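Local coordinates for uncharacterized protein (Parabacteroides merdae, PDB 4R7F) that is of unknown function but carries three immunoglobulin-like beta-sandwich domains, the first probably related to plug proteins of the type 9 secretion system, at residues F6-L17 and Q128-S136. Sequence-based numbering, arbitrary orientation.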
ATOM      1  N   PHE A   6      21.024  17.467  -6.442  1.00 29.51           N
ATOM      2  CA  PHE A   6      20.069  16.446  -6.759  1.00 30.36           C
ATOM      3  C   PHE A   6      20.823  15.197  -7.066  1.00 28.23           C
ATOM      4  O   PHE A   6      21.996  15.242  -7.461  1.00 28.85           O
ATOM      5  CB  PHE A   6      19.166  16.862  -7.932  1.00 34.02           C
ATOM      6  CG  PHE A   6      19.886  17.211  -9.203  1.00 28.63           C
ATOM      7  CD1 PHE A   6      20.347  18.511  -9.429  1.00 34.73           C
ATOM      8  CD2 PHE A   6      20.036  16.277 -10.203  1.00 27.97           C
ATOM      9  CE1 PHE A   6      20.966  18.857 -10.618  1.00 34.40           C
ATOM     10  CE2 PHE A   6      20.675  16.610 -11.409  1.00 31.52           C
ATOM     11  CZ  PHE A   6      21.141  17.898 -11.622  1.00 33.03           C
ATOM     12  N   THR A   7      20.178  14.073  -6.851  1.00 28.59           N
ATOM     13  CA  THR A   7      20.827  12.810  -7.150  1.00 27.68           C
ATOM     14  C   THR A   7      21.099  12.726  -8.631  1.00 33.79           C
ATOM     15  O   THR A   7      20.170  12.785  -9.444  1.00 30.95           O
ATOM     16  CB  THR A   7      19.966  11.657  -6.706  1.00 26.54           C
ATOM     17  OG1 THR A   7      19.805  11.756  -5.284  1.00 25.98           O
ATOM     18  CG2 THR A   7      20.617  10.305  -7.092  1.00 28.21           C
ATOM     19  N   ASP A   8      22.378  12.615  -8.956  1.00 32.00           N
ATOM     20  CA  ASP A   8      22.871  12.574 -10.337  1.00 33.50           C
ATOM     21  C   ASP A   8      24.286  11.977 -10.446  1.00 31.96           C
ATOM     22  O   ASP A   8      25.065  12.039  -9.531  1.00 33.01           O
ATOM     23  CB  ASP A   8      22.893  13.984 -10.889  1.00 36.43           C
ATOM     24  CG  ASP A   8      22.941  14.031 -12.408  1.00 39.91           C
ATOM     25  OD1 ASP A   8      22.562  13.045 -13.091  1.00 28.76           O
ATOM     26  OD2 ASP A   8      23.374  15.081 -12.914  1.00 49.12           O
ATOM     27  N   VAL A   9      24.576  11.347 -11.566  1.00 33.30           N
ATOM     28  CA  VAL A   9      25.866  10.759 -11.835  1.00 34.20           C
ATOM     29  C   VAL A   9      26.583  11.602 -12.884  1.00 33.52           C
ATOM     30  O   VAL A   9      26.000  11.928 -13.887  1.00 39.52           O
ATOM     31  CB  VAL A   9      25.693   9.334 -12.376  1.00 33.70           C
ATOM     32  CG1 VAL A   9      27.023   8.759 -12.865  1.00 42.37           C
ATOM     33  CG2 VAL A   9      25.112   8.455 -11.301  1.00 33.27           C
ATOM     34  N   ASN A  10      27.843  11.951 -12.645  1.00 36.69           N
ATOM     35  CA  ASN A  10      28.609  12.796 -13.550  1.00 38.71           C
ATOM     36  C   ASN A  10      29.839  12.084 -14.095  1.00 39.06           C
ATOM     37  O   ASN A  10      30.742  12.732 -14.551  1.00 53.36           O
ATOM     38  CB  ASN A  10      29.102  14.060 -12.816  1.00 46.94           C
ATOM     39  CG  ASN A  10      28.025  14.700 -11.978  1.00 63.49           C
ATOM     40  OD1 ASN A  10      27.046  15.249 -12.505  1.00 67.70           O
ATOM     41  ND2 ASN A  10      28.170  14.601 -10.666  1.00 62.89           N
ATOM     42  N   SER A  11      29.923  10.775 -13.959  1.00 35.92           N
ATOM     43  CA  SER A  11      31.073  10.048 -14.450  1.00 41.80           C
ATOM     44  C   SER A  11      30.603   8.888 -15.271  1.00 39.62           C
ATOM     45  O   SER A  11      29.694   8.191 -14.867  1.00 41.03           O
ATOM     46  CB  SER A  11      31.916   9.535 -13.303  1.00 43.93           C
ATOM     47  OG  SER A  11      32.821   8.536 -13.757  1.00 42.29           O
ATOM     48  N   LYS A  12      31.233   8.660 -16.415  1.00 34.76           N
ATOM     49  CA  LYS A  12      30.860   7.525 -17.255  1.00 34.96           C
ATOM     50  C   LYS A  12      31.229   6.173 -16.651  1.00 40.58           C
ATOM     51  O   LYS A  12      30.709   5.152 -17.122  1.00 34.67           O
ATOM     52  CB  LYS A  12      31.466   7.668 -18.616  1.00 32.47           C
ATOM     53  CG  LYS A  12      30.956   8.897 -19.329  1.00 33.63           C
ATOM     54  CD  LYS A  12      31.773   9.193 -20.566  1.00 31.48           C
ATOM     55  CE  LYS A  12      31.198  10.355 -21.349  1.00 37.98           C
ATOM     56  NZ  LYS A  12      32.269  11.080 -22.065  1.00 36.90           N
ATOM     57  N   GLN A  13      32.124   6.188 -15.646  1.00 49.00           N
ATOM     58  CA  GLN A  13      32.545   4.916 -15.010  0.50 52.09           C
ATOM     59  C   GLN A  13      31.634   4.504 -13.823  1.00 45.96           C
ATOM     60  O   GLN A  13      31.755   3.399 -13.323  1.00 48.24           O
ATOM     61  CB  GLN A  13      34.033   4.915 -14.586  0.50 61.41           C
ATOM     62  CG  GLN A  13      35.091   4.938 -15.709  0.50 70.93           C
ATOM     63  CD  GLN A  13      35.071   3.761 -16.699  0.50 58.91           C
ATOM     64  OE1 GLN A  13      34.053   3.462 -17.333  0.50 37.65           O
ATOM     65  NE2 GLN A  13      36.232   3.149 -16.893  0.50 57.07           N
ATOM     66  N   ILE A  14      30.678   5.339 -13.428  1.00 36.16           N
ATOM     67  CA  ILE A  14      29.775   5.055 -12.307  1.00 30.32           C
ATOM     68  C   ILE A  14      28.404   4.623 -12.854  1.00 28.94           C
ATOM     69  O   ILE A  14      27.826   5.290 -13.709  1.00 32.39           O
ATOM     70  CB  ILE A  14      29.641   6.352 -11.423  1.00 35.93           C
ATOM     71  CG1 ILE A  14      30.994   6.744 -10.813  1.00 38.32           C
ATOM     72  CG2 ILE A  14      28.562   6.248 -10.352  1.00 36.94           C
ATOM     73  CD1 ILE A  14      31.609   5.676  -9.939  1.00 42.77           C
ATOM     74  N   LYS A  15      27.849   3.527 -12.356  1.00 31.07           N
ATOM     75  CA  LYS A  15      26.541   3.075 -12.838  1.00 27.25           C
ATOM     76  C   LYS A  15      25.721   2.597 -11.680  1.00 31.67           C
ATOM     77  O   LYS A  15      26.266   2.235 -10.624  1.00 32.77           O
ATOM     78  CB  LYS A  15      26.681   1.931 -13.823  1.00 34.02           C
ATOM     79  CG  LYS A  15      27.484   2.247 -15.067  1.00 37.34           C
ATOM     80  CD  LYS A  15      26.737   3.191 -15.989  1.00 43.04           C
ATOM     81  CE  LYS A  15      27.472   3.310 -17.322  1.00 50.47           C
ATOM     82  NZ  LYS A  15      27.418   4.671 -17.941  1.00 49.07           N
ATOM     83  N   THR A  16      24.406   2.631 -11.880  1.00 28.11           N
ATOM     84  CA  THR A  16      23.434   1.955 -11.014  1.00 28.49           C
ATOM     85  C   THR A  16      23.508   2.525  -9.623  1.00 30.24           C
ATOM     86  O   THR A  16      23.537   1.804  -8.607  1.00 37.62           O
ATOM     87  CB  THR A  16      23.655   0.422 -11.056  1.00 31.99           C
ATOM     88  OG1 THR A  16      23.789   0.021 -12.430  1.00 31.38           O
ATOM     89  CG2 THR A  16      22.509  -0.314 -10.433  1.00 32.02           C
ATOM     90  N   LEU A  17      23.564   3.849  -9.584  1.00 32.72           N
ATOM     91  CA  LEU A  17      23.461   4.569  -8.326  1.00 36.46           C
ATOM     92  C   LEU A  17      22.061   4.392  -7.749  1.00 37.23           C
ATOM     93  O   LEU A  17      21.087   4.737  -8.389  1.00 35.33           O
ATOM     94  CB  LEU A  17      23.727   6.037  -8.528  1.00 29.26           C
ATOM     95  CG  LEU A  17      23.585   6.912  -7.295  1.00 30.73           C
ATOM     96  CD1 LEU A  17      24.646   6.573  -6.264  1.00 33.91           C
ATOM     97  CD2 LEU A  17      23.714   8.365  -7.717  1.00 33.48           C
ATOM     98  N   GLN A 128      36.924  17.003  -8.603  1.00 56.25           N
ATOM     99  CA  GLN A 128      35.953  16.459  -9.570  0.50 61.00           C
ATOM    100  C   GLN A 128      34.962  15.497  -8.881  1.00 54.51           C
ATOM    101  O   GLN A 128      35.252  14.342  -8.548  1.00 42.10           O
ATOM    102  CB  GLN A 128      36.624  15.844 -10.806  0.50 59.66           C
ATOM    103  CG  GLN A 128      35.659  15.447 -11.935  0.50 65.05           C
ATOM    104  CD  GLN A 128      34.856  16.591 -12.569  0.50 65.88           C
ATOM    105  OE1 GLN A 128      35.109  17.780 -12.346  0.50 59.19           O
ATOM    106  NE2 GLN A 128      33.875  16.218 -13.375  0.50 61.38           N
ATOM    107  N   ILE A 129      33.756  16.018  -8.658  1.00 45.12           N
ATOM    108  CA  ILE A 129      32.680  15.232  -8.071  1.00 42.70           C
ATOM    109  C   ILE A 129      32.167  14.272  -9.134  1.00 47.54           C
ATOM    110  O   ILE A 129      31.762  14.719 -10.222  1.00 45.04           O
ATOM    111  CB  ILE A 129      31.494  16.108  -7.601  1.00 47.75           C
ATOM    112  CG1 ILE A 129      31.930  17.128  -6.532  1.00 50.81           C
ATOM    113  CG2 ILE A 129      30.376  15.232  -7.056  1.00 42.16           C
ATOM    114  CD1 ILE A 129      32.778  16.544  -5.425  1.00 41.52           C
ATOM    115  N   ILE A 130      32.180  12.969  -8.815  1.00 37.36           N
ATOM    116  CA  ILE A 130      31.698  11.959  -9.742  1.00 38.59           C
ATOM    117  C   ILE A 130      30.209  11.619  -9.650  1.00 37.39           C
ATOM    118  O   ILE A 130      29.628  11.146 -10.633  1.00 40.84           O
ATOM    119  CB  ILE A 130      32.509  10.642  -9.672  1.00 45.38           C
ATOM    120  CG1 ILE A 130      32.388   9.963  -8.322  1.00 41.26           C
ATOM    121  CG2 ILE A 130      33.967  10.903 -10.031  1.00 46.31           C
ATOM    122  CD1 ILE A 130      33.085   8.629  -8.304  1.00 45.77           C
ATOM    123  N   PHE A 131      29.617  11.776  -8.466  1.00 36.86           N
ATOM    124  CA  PHE A 131      28.165  11.746  -8.312  1.00 29.02           C
ATOM    125  C   PHE A 131      27.754  12.414  -7.017  1.00 32.56           C
ATOM    126  O   PHE A 131      28.550  12.577  -6.121  1.00 37.02           O
ATOM    127  CB  PHE A 131      27.618  10.329  -8.410  1.00 30.04           C
ATOM    128  CG  PHE A 131      27.840   9.468  -7.189  1.00 32.98           C
ATOM    129  CD1 PHE A 131      27.025   9.592  -6.076  1.00 33.42           C
ATOM    130  CD2 PHE A 131      28.811   8.481  -7.194  1.00 39.86           C
ATOM    131  CE1 PHE A 131      27.184   8.779  -4.972  1.00 33.74           C
ATOM    132  CE2 PHE A 131      28.981   7.655  -6.094  1.00 43.49           C
ATOM    133  CZ  PHE A 131      28.177   7.804  -4.985  1.00 39.71           C
ATOM    134  N   THR A 132      26.503  12.818  -6.975  1.00 34.70           N
ATOM    135  CA  THR A 132      25.824  13.305  -5.794  1.00 35.92           C
ATOM    136  C   THR A 132      24.654  12.361  -5.482  1.00 33.06           C
ATOM    137  O   THR A 132      23.913  11.975  -6.375  1.00 34.84           O
ATOM    138  CB  THR A 132      25.323  14.715  -6.095  1.00 32.83           C
ATOM    139  OG1 THR A 132      26.450  15.501  -6.452  1.00 36.16           O
ATOM    140  CG2 THR A 132      24.660  15.344  -4.914  1.00 39.66           C
ATOM    141  N   ALA A 133      24.528  11.939  -4.228  1.00 34.16           N
ATOM    142  CA  ALA A 133      23.365  11.180  -3.770  1.00 27.26           C
ATOM    143  C   ALA A 133      22.648  11.951  -2.683  1.00 30.31           C
ATOM    144  O   ALA A 133      23.265  12.419  -1.737  1.00 32.98           O
ATOM    145  CB  ALA A 133      23.767   9.838  -3.255  1.00 33.83           C
ATOM    146  N   CYS A 134      21.338  12.111  -2.845  1.00 30.43           N
ATOM    147  CA  CYS A 134      20.551  13.015  -2.014  1.00 30.16           C
ATOM    148  C   CYS A 134      19.475  12.249  -1.232  1.00 34.71           C
ATOM    149  O   CYS A 134      18.795  11.389  -1.794  1.00 33.56           O
ATOM    150  CB  CYS A 134      19.853  14.049  -2.903  1.00 29.80           C
ATOM    151  SG  CYS A 134      20.890  15.367  -3.528  1.00 33.53           S
ATOM    152  N   PHE A 135      19.318  12.595   0.049  1.00 32.60           N
ATOM    153  CA  PHE A 135      18.322  12.004   0.931  1.00 28.47           C
ATOM    154  C   PHE A 135      17.981  13.025   2.004  1.00 30.46           C
ATOM    155  O   PHE A 135      18.671  14.046   2.172  1.00 29.76           O
ATOM    156  CB  PHE A 135      18.821  10.697   1.574  1.00 32.03           C
ATOM    157  CG  PHE A 135      20.010  10.875   2.473  1.00 28.57           C
ATOM    158  CD1 PHE A 135      21.298  10.802   1.965  1.00 37.76           C
ATOM    159  CD2 PHE A 135      19.844  11.144   3.830  1.00 36.37           C
ATOM    160  CE1 PHE A 135      22.398  10.998   2.792  1.00 42.55           C
ATOM    161  CE2 PHE A 135      20.932  11.355   4.665  1.00 41.89           C
ATOM    162  CZ  PHE A 135      22.212  11.277   4.142  1.00 45.37           C
ATOM    163  N   SER A 136      16.907  12.764   2.723  1.00 28.99           N
ATOM    164  CA  SER A 136      16.496  13.689   3.752  1.00 33.74           C
ATOM    165  C   SER A 136      16.421  13.001   5.114  1.00 31.14           C
ATOM    166  O   SER A 136      16.188  11.788   5.215  1.00 30.95           O
ATOM    167  CB  SER A 136      15.137  14.279   3.402  1.00 32.10           C
ATOM    168  OG  SER A 136      15.171  15.044   2.202  1.00 25.89           O
TER
HETATM  169  O   HOH W   1      17.661  10.692  -3.985  1.00 34.79           O
HETATM  170  O   HOH W   2      26.564  15.548  -9.066  1.00 42.69           O
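Leu17 lays CD1 over one face of the Phe131 ring, 3.9 Å from the ring centroid and 24° off its normal, a CH-pi contact offset toward the rim. Ile14 crosses the Phe131 side chain at about a right angle, with Ile14 CG2 3.9 Å from Phe131 CD2, while Ile14 CD1 meets Ile130 CD1 at 3.7 Å. Phe43 of strand 39-46 adds an edge-to-face contact to Phe131, so the aromatic ring sits between the two sheets of an immunoglobulin-like sandwich. Strand 8-9 pairs antiparallel with 129-136: Asp8 and Thr132 form the hydrogen-bonded pair, with Thr132 N reaching Asp8 O at 3.0 Å, and Asn10 N donates to Ile130 O at 2.8 Å. One residue before strand 8-9, the Thr7 hydroxyl adds a side-chain acceptor for the backbone of 129-136. With OG1 beside its own backbone N (chi1 -62°), it accepts from Cys134 N at 2.9 Å, and a water joins it to Cys134 O. A valine in place of Thr7 would probably leave Cys134 N without this acceptor and break the water link. The chain bonds to one sheet by backbone hydrogen bonds and one side-chain hydroxyl, then turns through Ser11-Ile14 and crosses to the other, where apolar packing joins the layers.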